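Local coordinates for protein glycosyl hydrolase (Rhizobium leguminosarum bv. trifolii, PDB 5NDX) that probably hydrolyses O-glycosidic bonds as a family 39 glycoside hydrolase, being a bacterial orthologue of human alpha-L-iduronidase, at residues 5-10 / 409-414; 71-76 / 102-107; 111-116 / 203-208; 296-301 / 389-394. The protein carries 2 engineered substitutions. All coordinates share one frame; numbering follows the deposited sequence.

Contact 1: 5-10 / 409-414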
loop_
_atom_site.group_PDB
_atom_site.type_symbol
_atom_site.label_atom_id
_atom_site.label_comp_id
_atom_site.label_asym_id
_atom_site.label_seq_id
_atom_site.Cartn_x
_atom_site.Cartn_y
_atom_site.Cartn_z
ATOM N N THR A 5 3.091 -21.936 -21.305
ATOM C CA THR A 5 4.442 -21.453 -21.178
ATOM C C THR A 5 5.201 -22.225 -20.115
ATOM O O THR A 5 4.687 -22.390 -19.006
ATOM C CB THR A 5 4.465 -19.945 -20.829
ATOM O OG1 THR A 5 3.741 -19.217 -21.824
ATOM C CG2 THR A 5 5.907 -19.444 -20.804
ATOM N N ARG A 6 6.406 -22.685 -20.444
ATOM C CA ARG A 6 7.301 -23.316 -19.454
ATOM C C ARG A 6 8.184 -22.192 -18.943
ATOM O O ARG A 6 8.806 -21.489 -19.739
ATOM C CB ARG A 6 8.128 -24.525 -20.015
ATOM C CG ARG A 6 7.296 -25.720 -20.557
ATOM C CD ARG A 6 8.044 -26.970 -21.173
ATOM N NE ARG A 6 9.018 -27.513 -20.199
ATOM C CZ ARG A 6 9.040 -28.734 -19.614
ATOM N NH1 ARG A 6 8.169 -29.736 -19.884
ATOM N NH2 ARG A 6 10.012 -28.975 -18.733
ATOM N N ILE A 7 8.160 -21.944 -17.630
ATOM C CA ILE A 7 8.991 -20.906 -17.012
ATOM C C ILE A 7 9.965 -21.586 -16.039
ATOM O O ILE A 7 9.522 -22.347 -15.186
ATOM C CB ILE A 7 8.121 -19.905 -16.278
ATOM C CG1 ILE A 7 7.118 -19.250 -17.242
ATOM C CG2 ILE A 7 8.942 -18.789 -15.669
ATOM C CD1 ILE A 7 6.216 -18.236 -16.555
ATOM N N ASN A 8 11.265 -21.335 -16.197
ATOM C CA ASN A 8 12.278 -21.799 -15.287
ATOM C C ASN A 8 12.880 -20.597 -14.598
ATOM O O ASN A 8 13.379 -19.659 -15.245
ATOM C CB ASN A 8 13.419 -22.616 -15.950
ATOM C CG ASN A 8 14.489 -23.036 -14.895
ATOM O OD1 ASN A 8 14.308 -23.978 -14.111
ATOM N ND2 ASN A 8 15.569 -22.256 -14.812
ATOM N N VAL A 9 12.842 -20.637 -13.277
ATOM C CA VAL A 9 13.445 -19.630 -12.438
ATOM C C VAL A 9 14.653 -20.276 -11.763
ATOM O O VAL A 9 14.507 -21.292 -11.060
ATOM C CB VAL A 9 12.473 -19.165 -11.372
ATOM C CG1 VAL A 9 13.131 -18.221 -10.397
ATOM C CG2 VAL A 9 11.273 -18.445 -12.012
ATOM N N ASP A 10 15.820 -19.683 -11.957
ATOM C CA ASP A 10 17.022 -20.233 -11.347
ATOM C C ASP A 10 17.442 -19.448 -10.126
ATOM O O ASP A 10 18.018 -18.385 -10.219
ATOM C CB ASP A 10 18.149 -20.342 -12.375
ATOM C CG ASP A 10 19.418 -21.045 -11.799
ATOM O OD1 ASP A 10 19.530 -21.395 -10.588
ATOM O OD2 ASP A 10 20.295 -21.239 -12.637
ATOM N N ILE A 409 7.892 -15.537 -6.005
ATOM C CA ILE A 409 7.616 -15.185 -7.392
ATOM C C ILE A 409 6.187 -14.651 -7.538
ATOM O O ILE A 409 5.232 -15.338 -7.137
ATOM C CB ILE A 409 7.752 -16.411 -8.270
ATOM C CG1 ILE A 409 9.185 -16.941 -8.251
ATOM C CG2 ILE A 409 7.327 -16.105 -9.727
ATOM C CD1 ILE A 409 9.263 -18.388 -8.636
ATOM N N SER A 410 6.044 -13.445 -8.081
ATOM C CA SER A 410 4.747 -12.925 -8.471
ATOM C C SER A 410 4.529 -13.284 -9.938
ATOM O O SER A 410 5.333 -12.916 -10.802
ATOM C CB SER A 410 4.662 -11.428 -8.280
ATOM O OG SER A 410 4.753 -11.073 -6.922
ATOM N N LEU A 411 3.470 -14.031 -10.233
ATOM C CA LEU A 411 3.074 -14.307 -11.630
ATOM C C LEU A 411 1.792 -13.477 -11.917
ATOM O O LEU A 411 0.733 -13.680 -11.278
ATOM C CB LEU A 411 2.829 -15.775 -11.799
ATOM C CG LEU A 411 2.609 -16.217 -13.241
ATOM C CD1 LEU A 411 3.859 -15.993 -14.094
ATOM C CD2 LEU A 411 2.216 -17.683 -13.242
ATOM N N ILE A 412 1.898 -12.556 -12.872
ATOM C CA ILE A 412 0.915 -11.522 -13.116
ATOM C C ILE A 412 0.253 -11.802 -14.487
ATOM O O ILE A 412 0.976 -11.963 -15.469
ATOM C CB ILE A 412 1.636 -10.183 -13.186
ATOM C CG1 ILE A 412 2.417 -9.904 -11.901
ATOM C CG2 ILE A 412 0.674 -9.045 -13.499
ATOM C CD1 ILE A 412 3.532 -8.896 -12.097
ATOM N N HIS A 413 -1.073 -11.927 -14.557
ATOM C CA HIS A 413 -1.744 -12.064 -15.871
ATOM C C HIS A 413 -2.744 -10.936 -15.929
ATOM O O HIS A 413 -3.757 -10.961 -15.235
ATOM C CB HIS A 413 -2.348 -13.435 -15.958
ATOM C CG HIS A 413 -2.744 -13.884 -17.330
ATOM N ND1 HIS A 413 -2.331 -13.279 -18.509
ATOM C CD2 HIS A 413 -3.497 -14.931 -17.708
ATOM C CE1 HIS A 413 -2.823 -13.933 -19.548
ATOM N NE2 HIS A 413 -3.516 -14.954 -19.090
ATOM N N SER A 414 -2.362 -9.885 -16.636
ATOM C CA SER A 414 -3.079 -8.643 -16.613
ATOM C C SER A 414 -2.852 -7.915 -17.938
ATOM O O SER A 414 -1.704 -7.795 -18.412
ATOM C CB SER A 414 -2.601 -7.774 -15.441
ATOM O OG SER A 414 -3.088 -6.441 -15.483
#

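Contact 2: 71-76 / 102-107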
loop_
_atom_site.group_PDB
_atom_site.type_symbol
_atom_site.label_atom_id
_atom_site.label_comp_id
_atom_site.label_asym_id
_atom_site.label_seq_id
_atom_site.Cartn_x
_atom_site.Cartn_y
_atom_site.Cartn_z
ATOM N N ALA A 71 3.004 33.093 19.289
ATOM C CA ALA A 71 3.913 32.448 18.312
ATOM C C ALA A 71 3.264 31.223 17.627
ATOM O O ALA A 71 3.347 31.046 16.392
ATOM C CB ALA A 71 5.210 32.020 19.010
ATOM N N GLY A 72 2.585 30.418 18.449
ATOM C CA GLY A 72 2.388 29.004 18.180
ATOM C C GLY A 72 0.976 28.523 17.918
ATOM O O GLY A 72 0.064 29.294 17.614
ATOM N N TYR A 73 0.815 27.215 18.057
ATOM C CA TYR A 73 -0.318 26.511 17.494
ATOM C C TYR A 73 -0.865 25.553 18.490
ATOM O O TYR A 73 -0.178 25.179 19.426
ATOM C CB TYR A 73 0.144 25.748 16.272
ATOM C CG TYR A 73 0.683 26.625 15.188
ATOM C CD1 TYR A 73 -0.171 27.234 14.277
ATOM C CD2 TYR A 73 2.046 26.876 15.094
ATOM C CE1 TYR A 73 0.317 28.037 13.262
ATOM C CE2 TYR A 73 2.546 27.691 14.108
ATOM C CZ TYR A 73 1.678 28.265 13.185
ATOM O OH TYR A 73 2.190 29.061 12.185
ATOM N N ASP A 74 -2.115 25.180 18.319
ATOM C CA ASP A 74 -2.641 24.022 19.022
ATOM C C ASP A 74 -2.262 22.790 18.163
ATOM O O ASP A 74 -2.802 22.624 17.089
ATOM C CB ASP A 74 -4.163 24.131 19.175
ATOM C CG ASP A 74 -4.768 22.966 19.962
ATOM O OD1 ASP A 74 -4.090 21.966 20.271
ATOM O OD2 ASP A 74 -5.959 23.043 20.308
ATOM N N TRP A 75 -1.368 21.941 18.688
ATOM C CA TRP A 75 -0.860 20.752 17.997
ATOM C C TRP A 75 -1.661 19.473 18.291
ATOM O O TRP A 75 -1.284 18.392 17.805
ATOM C CB TRP A 75 0.615 20.472 18.387
ATOM C CG TRP A 75 1.519 21.550 18.018
ATOM C CD1 TRP A 75 1.773 22.684 18.764
ATOM C CD2 TRP A 75 2.306 21.678 16.822
ATOM N NE1 TRP A 75 2.674 23.478 18.113
ATOM C CE2 TRP A 75 3.013 22.901 16.920
ATOM C CE3 TRP A 75 2.471 20.901 15.673
ATOM C CZ2 TRP A 75 3.876 23.357 15.912
ATOM C CZ3 TRP A 75 3.337 21.348 14.674
ATOM C CH2 TRP A 75 4.042 22.569 14.807
ATOM N N SER A 76 -2.704 19.547 19.116
ATOM C CA SER A 76 -3.260 18.332 19.691
ATOM C C SER A 76 -3.903 17.387 18.648
ATOM O O SER A 76 -3.823 16.190 18.838
ATOM C CB SER A 76 -4.239 18.663 20.817
ATOM O OG SER A 76 -5.304 19.407 20.293
ATOM N N GLY A 102 -6.405 29.398 8.431
ATOM C CA GLY A 102 -6.307 30.310 7.279
ATOM C C GLY A 102 -5.231 31.405 7.335
ATOM O O GLY A 102 -5.283 32.349 6.589
ATOM N N LEU A 103 -4.239 31.276 8.193
ATOM C CA LEU A 103 -3.252 32.346 8.411
ATOM C C LEU A 103 -2.401 32.717 7.223
ATOM O O LEU A 103 -1.889 33.822 7.193
ATOM C CB LEU A 103 -2.263 31.968 9.507
ATOM C CG LEU A 103 -2.548 32.415 10.929
ATOM C CD1 LEU A 103 -4.006 32.222 11.311
ATOM C CD2 LEU A 103 -1.611 31.638 11.844
ATOM N N PHE A 104 -2.162 31.796 6.302
ATOM C CA PHE A 104 -1.265 32.056 5.182
ATOM C C PHE A 104 -2.096 32.528 3.989
ATOM O O PHE A 104 -3.049 31.877 3.612
ATOM C CB PHE A 104 -0.389 30.824 4.906
ATOM C CG PHE A 104 0.591 30.548 6.021
ATOM C CD1 PHE A 104 0.196 29.834 7.154
ATOM C CD2 PHE A 104 1.863 31.060 5.977
ATOM C CE1 PHE A 104 1.069 29.627 8.214
ATOM C CE2 PHE A 104 2.748 30.864 7.036
ATOM C CZ PHE A 104 2.356 30.144 8.152
ATOM N N THR A 105 -1.800 33.721 3.475
ATOM C CA THR A 105 -2.537 34.322 2.338
ATOM C C THR A 105 -1.675 34.810 1.163
ATOM O O THR A 105 -2.213 35.119 0.121
ATOM C CB THR A 105 -3.353 35.511 2.858
ATOM O OG1 THR A 105 -2.474 36.391 3.573
ATOM C CG2 THR A 105 -4.455 35.022 3.808
ATOM N N ASP A 106 -0.350 34.785 1.291
ATOM C CA ASP A 106 0.540 35.429 0.327
ATOM C C ASP A 106 1.985 34.985 0.524
ATOM O O ASP A 106 2.669 35.457 1.437
ATOM C CB ASP A 106 0.447 36.968 0.443
ATOM C CG ASP A 106 1.221 37.709 -0.662
ATOM O OD1 ASP A 106 1.632 37.087 -1.677
ATOM O OD2 ASP A 106 1.392 38.943 -0.507
ATOM N N TYR A 107 2.459 34.108 -0.362
ATOM C CA TYR A 107 3.824 33.558 -0.234
ATOM C C TYR A 107 4.898 34.459 -0.839
ATOM O O TYR A 107 6.080 34.139 -0.763
ATOM C CB TYR A 107 3.890 32.108 -0.772
ATOM C CG TYR A 107 3.320 31.105 0.220
ATOM C CD1 TYR A 107 4.069 30.686 1.318
ATOM C CD2 TYR A 107 2.028 30.602 0.084
ATOM C CE1 TYR A 107 3.553 29.790 2.237
ATOM C CE2 TYR A 107 1.510 29.691 0.994
ATOM C CZ TYR A 107 2.282 29.297 2.069
ATOM O OH TYR A 107 1.792 28.411 2.987
#

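Contact 3: 111-116 / 203-208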
loop_
_atom_site.group_PDB
_atom_site.type_symbol
_atom_site.label_atom_id
_atom_site.label_comp_id
_atom_site.label_asym_id
_atom_site.label_seq_id
_atom_site.Cartn_x
_atom_site.Cartn_y
_atom_site.Cartn_z
ATOM N N ASP A 111 7.301 38.075 5.337
ATOM C CA ASP A 111 7.014 37.761 6.744
ATOM C C ASP A 111 6.238 36.453 6.872
ATOM O O ASP A 111 6.436 35.709 7.818
ATOM C CB ASP A 111 6.261 38.885 7.447
ATOM C CG ASP A 111 7.147 40.098 7.730
ATOM O OD1 ASP A 111 8.333 39.948 8.116
ATOM O OD2 ASP A 111 6.636 41.209 7.549
ATOM N N GLN A 112 5.349 36.210 5.929
ATOM C CA GLN A 112 4.631 34.949 5.858
ATOM C C GLN A 112 5.558 33.787 5.478
ATOM O O GLN A 112 5.511 32.730 6.102
ATOM C CB GLN A 112 3.490 35.055 4.885
ATOM C CG GLN A 112 2.502 36.151 5.280
ATOM C CD GLN A 112 1.192 35.979 4.583
ATOM O OE1 GLN A 112 0.419 36.913 4.397
ATOM N NE2 GLN A 112 0.944 34.779 4.172
ATOM N N VAL A 113 6.428 34.019 4.497
ATOM C CA VAL A 113 7.443 33.048 4.098
ATOM C C VAL A 113 8.238 32.609 5.307
ATOM O O VAL A 113 8.437 31.401 5.505
ATOM C CB VAL A 113 8.378 33.590 2.988
ATOM C CG1 VAL A 113 9.543 32.647 2.695
ATOM C CG2 VAL A 113 7.581 33.821 1.710
ATOM N N ARG A 114 8.684 33.582 6.103
ATOM C CA ARG A 114 9.436 33.313 7.343
ATOM C C ARG A 114 8.617 32.620 8.448
ATOM O O ARG A 114 9.153 31.823 9.214
ATOM C CB ARG A 114 10.072 34.604 7.901
ATOM C CG ARG A 114 11.479 34.860 7.377
ATOM C CD ARG A 114 12.199 36.072 8.018
ATOM N NE ARG A 114 12.463 37.028 6.946
ATOM C CZ ARG A 114 11.656 38.011 6.555
ATOM N NH1 ARG A 114 10.537 38.320 7.204
ATOM N NH2 ARG A 114 12.011 38.731 5.515
ATOM N N ARG A 115 7.344 32.968 8.542
ATOM C CA ARG A 115 6.411 32.317 9.442
ATOM C C ARG A 115 6.188 30.801 9.042
ATOM O O ARG A 115 6.143 29.922 9.908
ATOM C CB ARG A 115 5.107 33.117 9.428
ATOM C CG ARG A 115 4.040 32.686 10.418
ATOM C CD ARG A 115 3.003 33.779 10.764
ATOM N NE ARG A 115 1.958 33.250 11.673
ATOM C CZ ARG A 115 2.145 32.882 12.961
ATOM N NH1 ARG A 115 3.339 32.981 13.561
ATOM N NH2 ARG A 115 1.128 32.402 13.682
ATOM N N TRP A 116 6.091 30.532 7.739
ATOM C CA TRP A 116 6.004 29.175 7.197
ATOM C C TRP A 116 7.260 28.369 7.529
ATOM O O TRP A 116 7.150 27.258 8.047
ATOM C CB TRP A 116 5.761 29.165 5.679
ATOM C CG TRP A 116 5.478 27.786 5.180
ATOM C CD1 TRP A 116 6.370 26.914 4.616
ATOM C CD2 TRP A 116 4.222 27.102 5.236
ATOM N NE1 TRP A 116 5.740 25.740 4.294
ATOM C CE2 TRP A 116 4.425 25.815 4.679
ATOM C CE3 TRP A 116 2.950 27.440 5.715
ATOM C CZ2 TRP A 116 3.386 24.865 4.576
ATOM C CZ3 TRP A 116 1.905 26.502 5.592
ATOM C CH2 TRP A 116 2.134 25.233 5.018
ATOM N N THR A 203 18.239 30.869 -6.694
ATOM C CA THR A 203 18.787 31.130 -5.356
ATOM C C THR A 203 17.660 31.303 -4.342
ATOM O O THR A 203 16.609 31.865 -4.643
ATOM C CB THR A 203 19.709 32.395 -5.337
ATOM O OG1 THR A 203 18.945 33.509 -5.775
ATOM C CG2 THR A 203 20.952 32.262 -6.288
ATOM N N SER A 204 17.887 30.790 -3.148
ATOM C CA SER A 204 16.870 30.814 -2.107
ATOM C C SER A 204 16.620 32.247 -1.676
ATOM O O SER A 204 17.561 32.978 -1.422
ATOM C CB SER A 204 17.336 30.000 -0.902
ATOM O OG SER A 204 16.604 30.357 0.260
ATOM N N CYS A 205 15.355 32.614 -1.535
ATOM C CA CYS A 205 14.978 33.909 -1.019
ATOM C C CYS A 205 15.218 34.091 0.476
ATOM O O CYS A 205 14.935 35.169 0.975
ATOM C CB CYS A 205 13.486 34.169 -1.299
ATOM S SG CYS A 205 12.310 33.233 -0.255
ATOM N N LEU A 206 15.690 33.073 1.204
ATOM C CA LEU A 206 15.894 33.173 2.663
ATOM C C LEU A 206 17.351 33.142 3.100
ATOM O O LEU A 206 17.739 33.849 4.029
ATOM C CB LEU A 206 15.160 32.052 3.385
ATOM C CG LEU A 206 13.643 32.185 3.407
ATOM C CD1 LEU A 206 13.052 30.829 3.776
ATOM C CD2 LEU A 206 13.161 33.265 4.368
ATOM N N THR A 207 18.131 32.267 2.477
ATOM C CA THR A 207 19.574 32.406 2.451
ATOM C C THR A 207 19.676 33.442 1.329
ATOM O O THR A 207 18.685 34.111 1.012
ATOM C CB THR A 207 20.291 31.072 2.095
ATOM O OG1 THR A 207 20.146 30.783 0.695
ATOM C CG2 THR A 207 19.730 29.880 2.907
ATOM N N GLY A 208 20.817 33.600 0.693
ATOM C CA GLY A 208 20.799 34.323 -0.594
ATOM C C GLY A 208 21.817 33.711 -1.499
ATOM O O GLY A 208 22.347 34.363 -2.392
#

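Contact 4: 296-301 / 389-394. With SO4 (sulfate ion), chain E.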
loop_
_atom_site.group_PDB
_atom_site.type_symbol
_atom_site.label_atom_id
_atom_site.label_comp_id
_atom_site.label_asym_id
_atom_site.label_seq_id
_atom_site.Cartn_x
_atom_site.Cartn_y
_atom_site.Cartn_z
ATOM N N ASP A 296 9.669 -1.808 -13.002
ATOM C CA ASP A 296 10.851 -2.601 -12.737
ATOM C C ASP A 296 11.610 -2.949 -14.043
ATOM O O ASP A 296 12.830 -2.764 -14.121
ATOM C CB ASP A 296 10.508 -3.875 -11.961
ATOM C CG ASP A 296 11.751 -4.620 -11.487
ATOM O OD1 ASP A 296 12.538 -4.114 -10.643
ATOM O OD2 ASP A 296 11.924 -5.727 -11.960
ATOM N N ARG A 297 10.889 -3.419 -15.045
ATOM C CA ARG A 297 11.497 -3.886 -16.273
ATOM C C ARG A 297 11.965 -2.727 -17.207
ATOM O O ARG A 297 12.990 -2.839 -17.841
ATOM C CB ARG A 297 10.535 -4.805 -16.989
ATOM C CG ARG A 297 10.992 -5.268 -18.382
ATOM C CD ARG A 297 10.094 -6.349 -18.945
ATOM N NE ARG A 297 8.671 -6.026 -18.706
ATOM C CZ ARG A 297 7.925 -5.196 -19.431
ATOM N NH1 ARG A 297 8.393 -4.640 -20.539
ATOM N NH2 ARG A 297 6.682 -4.953 -19.062
ATOM N N ARG A 298 11.228 -1.641 -17.283
ATOM C CA ARG A 298 11.494 -0.568 -18.241
ATOM C C ARG A 298 12.257 0.613 -17.661
ATOM O O ARG A 298 12.843 1.393 -18.431
ATOM C CB ARG A 298 10.180 -0.052 -18.856
ATOM C CG ARG A 298 9.428 -1.128 -19.640
ATOM C CD ARG A 298 8.149 -0.612 -20.343
ATOM N NE ARG A 298 8.509 0.496 -21.212
ATOM C CZ ARG A 298 7.753 1.540 -21.542
ATOM N NH1 ARG A 298 6.498 1.668 -21.157
ATOM N NH2 ARG A 298 8.281 2.508 -22.252
ATOM N N ILE A 299 12.219 0.806 -16.331
ATOM C CA ILE A 299 12.933 1.912 -15.739
ATOM C C ILE A 299 14.142 1.431 -14.891
ATOM O O ILE A 299 15.274 1.872 -15.124
ATOM C CB ILE A 299 12.028 2.877 -14.949
ATOM C CG1 ILE A 299 10.905 3.410 -15.842
ATOM C CG2 ILE A 299 12.842 4.088 -14.487
ATOM C CD1 ILE A 299 9.956 4.387 -15.145
ATOM N N ILE A 300 13.901 0.536 -13.942
ATOM C CA ILE A 300 14.889 0.195 -12.934
ATOM C C ILE A 300 15.941 -0.738 -13.493
ATOM O O ILE A 300 17.107 -0.441 -13.369
ATOM C CB ILE A 300 14.245 -0.410 -11.697
ATOM C CG1 ILE A 300 13.324 0.630 -11.060
ATOM C CG2 ILE A 300 15.313 -0.885 -10.704
ATOM C CD1 ILE A 300 12.433 0.086 -9.979
ATOM N N ALA A 301 15.536 -1.842 -14.113
ATOM C CA ALA A 301 16.474 -2.799 -14.624
ATOM C C ALA A 301 17.489 -2.222 -15.626
ATOM O O ALA A 301 18.658 -2.469 -15.456
ATOM C CB ALA A 301 15.786 -3.990 -15.228
ATOM N N ASP A 389 6.400 -11.901 -23.100
ATOM C CA ASP A 389 6.272 -10.604 -23.752
ATOM C C ASP A 389 5.120 -9.841 -23.103
ATOM O O ASP A 389 4.031 -9.730 -23.683
ATOM C CB ASP A 389 6.012 -10.815 -25.248
ATOM C CG ASP A 389 6.123 -9.517 -26.052
ATOM O OD1 ASP A 389 6.330 -8.429 -25.495
ATOM O OD2 ASP A 389 5.967 -9.596 -27.257
ATOM N N PRO A 390 5.345 -9.350 -21.873
ATOM C CA PRO A 390 4.249 -8.823 -21.060
ATOM C C PRO A 390 3.540 -7.643 -21.669
ATOM O O PRO A 390 2.333 -7.560 -21.558
ATOM C CB PRO A 390 4.904 -8.461 -19.728
ATOM C CG PRO A 390 6.352 -8.549 -19.945
ATOM C CD PRO A 390 6.651 -9.275 -21.190
ATOM N N ASP A 391 4.270 -6.778 -22.361
ATOM C CA ASP A 391 3.625 -5.614 -22.995
ATOM C C ASP A 391 2.657 -6.011 -24.112
ATOM O O ASP A 391 1.710 -5.304 -24.330
ATOM C CB ASP A 391 4.646 -4.569 -23.462
ATOM C CG ASP A 391 5.495 -4.015 -22.306
ATOM O OD1 ASP A 391 5.030 -3.896 -21.146
ATOM O OD2 ASP A 391 6.646 -3.674 -22.563
ATOM N N GLN A 392 2.834 -7.164 -24.734
ATOM C CA GLN A 392 1.917 -7.675 -25.761
ATOM C C GLN A 392 0.864 -8.609 -25.215
ATOM O O GLN A 392 -0.269 -8.472 -25.572
ATOM C CB GLN A 392 2.676 -8.456 -26.846
ATOM C CG GLN A 392 3.688 -7.634 -27.635
ATOM C CD GLN A 392 3.009 -6.581 -28.477
ATOM O OE1 GLN A 392 2.206 -6.910 -29.361
ATOM N NE2 GLN A 392 3.302 -5.314 -28.205
ATOM N N ASP A 393 1.201 -9.615 -24.420
ATOM C CA ASP A 393 0.144 -10.569 -24.028
ATOM C C ASP A 393 -0.243 -10.616 -22.537
ATOM O O ASP A 393 -1.045 -11.424 -22.143
ATOM C CB ASP A 393 0.480 -11.961 -24.536
ATOM C CG ASP A 393 1.773 -12.475 -23.986
ATOM O OD1 ASP A 393 2.055 -12.191 -22.793
ATOM O OD2 ASP A 393 2.529 -13.138 -24.748
ATOM N N GLY A 394 0.340 -9.783 -21.708
ATOM C CA GLY A 394 -0.126 -9.693 -20.359
ATOM C C GLY A 394 0.434 -10.629 -19.307
ATOM O O GLY A 394 0.152 -10.411 -18.111
HETATM S S SO4 E . 11.717 -4.963 -22.272
HETATM O O1 SO4 E . 11.087 -6.055 -23.044
HETATM O O2 SO4 E . 12.667 -5.546 -21.290
HETATM O O3 SO4 E . 12.440 -4.059 -23.199
HETATM O O4 SO4 E . 10.670 -4.169 -21.599
#

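Contact 1: 5-10 / 409-414
Ile7 meets Leu411 methyl to methyl: its CG1 arm lies beside the backbone N (chi1 -59°) and is fully extended, which carries CD1 to within 4.1 Å of Leu411 CD1. The two side chains slant past one another, and Leu411, whose CG is anti to its own backbone N, offers one of its two methyls. Around this pair Ile7 also packs on Val426, Val382 and Ile397, while Leu411 leans on Leu512, Val514 and Leu395, so both are buried among aliphatic neighbours. The main chains stay well apart, 10.4 Å between Ile7 CA and Leu411 CA, because the strands 4-10 and 407-413, which run in opposite directions, are not adjacent in the sheet. Strands 378-385 and 395-401 lie between them in the order of the sheet, which evidently curls round so that the two face each other across its apolar interior, consistent with the beta-sandwich domain of alpha-L-iduronidases. At Asn8 the chain turns its side chain to the outer face of the strand, where OD1 makes a weak hydrogen bond with Ser431 OG. Val9 returns to the interior, packing on Cys380, and repeats the contact with Ile409: CG2 of the valine and CD1 of the isoleucine approach tip to tip at 3.9 Å.

Contact 2: 71-76 / 102-107
Tyr73 points its hydroxyl end at the rim of Phe104. OH lies 4.2 Å from both Phe104 CE1 and Phe104 CZ, close to the plane of the phenylalanine ring, so the phenol approaches an edge and not a face. The two ring planes are nearly parallel, only about 17° apart, yet the long axes of the side chains cross at roughly a right angle; the hydroxyl, and not the tyrosine ring, meets the phenylalanine rim, and the rings do not stack. With CG of Tyr73 beside the backbone N (chi1 -62°), the ring is swung over to reach Phe104 while CB stays off to one side. Leu103 completes the contact obliquely, bringing CD2 to 4.3 Å from Tyr73 CE1, neither over the ring nor squarely at its edge. Farther back, Tyr73 CB rests against one face of the Trp75 indole, 3.8 Å above its plane and toward the rim. Asp74, just before the turn into helix 76-87, makes a capping bond: its OD1 accepts from Ser76 N at 3.0 Å, and also from Ser76 OG at 2.8 Å, both donors on the same face of the carboxylate plane. Beyond the contact, Phe104 meets Trp116 edge to face, and Leu103 touches Arg115. Tyr73 belongs to the short, weakly bonded strand 73-74, paired antiparallel with 66-67, whereas Leu103 and Phe104 sit between strand 91-95 and helix 110-131; such packing joins loops that follow consecutive strands of the beta/alpha (TIM) barrel.

Contact 3: 111-116 / 203-208
Leu206 lays one methyl on the aliphatic part of an arginine: its CD2 comes to 3.8 Å from Arg114 CG, the closest approach between the segments. The contact belongs to the periphery of the TIM barrel, where the loop between helix 190-200 and strand 216-219 covers the first turns of helix 110-131. The same CD2 lies 4.0 Å from Val113 CG1, so the leucine branch spans two successive helix residues and crosses both side chains at a slant. Val113 CG1, anti to its backbone N, points at the loop and also meets Cys205 SG at 4.1 Å, making a small apolar patch that Met110 extends. The polar end of Arg114 goes elsewhere. Its chain bends at chi3 and NH1 turns back along the helix to a salt bridge with Asp111 OD1, whose hydrogen-bond component is weak, with an N-H...O angle of 122°. Asp164 of helix 155-171 accepts from Cys205 N and ties down the loop from another side. Within the loop Ser204 makes an ST turn that holds the shape in which Cys205 and Leu206 are offered: its OG accepts from Leu206 N at 3.0 Å, nearly straight at 165°, and weakly from Thr207 N.

Contact 4: 296-301 / 389-394
Arg297 grips Asp391 end-on with two nitrogens, one for each carboxylate oxygen: NH1 donates to OD2 at 2.8 Å and NH2 to OD1 at 2.9 Å. The fit is not coplanar. Guanidinium and carboxylate are turned 60° against each other, so both oxygens are met from above the carboxylate plane. NH1 has a second acceptor, O4 of a sulfate ion probably taken from the crystallisation liquor, at 2.6 Å and near the guanidinium plane. NE is satisfied by a salt bridge to Glu293 one turn earlier in the helix, so each nitrogen of the group has an acidic partner. The bend of the arginine chain at chi3 also places one guanidinium face under Pro390, whose CG stands 3.4 Å above the plane toward its rim. Toward Asp391, Arg298 brings its CD, 4.1 Å from OD2; its own head pairs with Asp240 in a salt bridge. Several main-chain polar atoms are satisfied within their own segment: Asp389 O takes both Gln392 N and Asp393 N, and a pi-type turn closes with Ala301 N donating to Asp296 O at 2.9 Å. This surface contact links the last turns of helix 282-300, which packs against helix 235-252 and barrel strand 307-310, to the short helix 390-393 that leads directly into strand 395-401 of the beta-sandwich.

From the N terminus, strand 4-10 is the first to enter a contact, but contact 1 closes only at 409-414, so its loop encloses the other three contacts. Within it contact 2 closes at 102-107, contact 3 runs from 111-116 to 203-208, and contact 4 from 296-301 to 389-394; these three follow in series and none cross. Contacts 2 and 3 are neighbours at the barrel periphery, segments 102-107 and 111-116 touching. Contact 1, within the sandwich sheet, lies across the chain's centre from both, about 53 Å from each between centres. Contact 4, on contact 1's side, links barrel to sandwich and adjoins contact 1 where Ser414 N probably hydrogen-bonds Gly394 O.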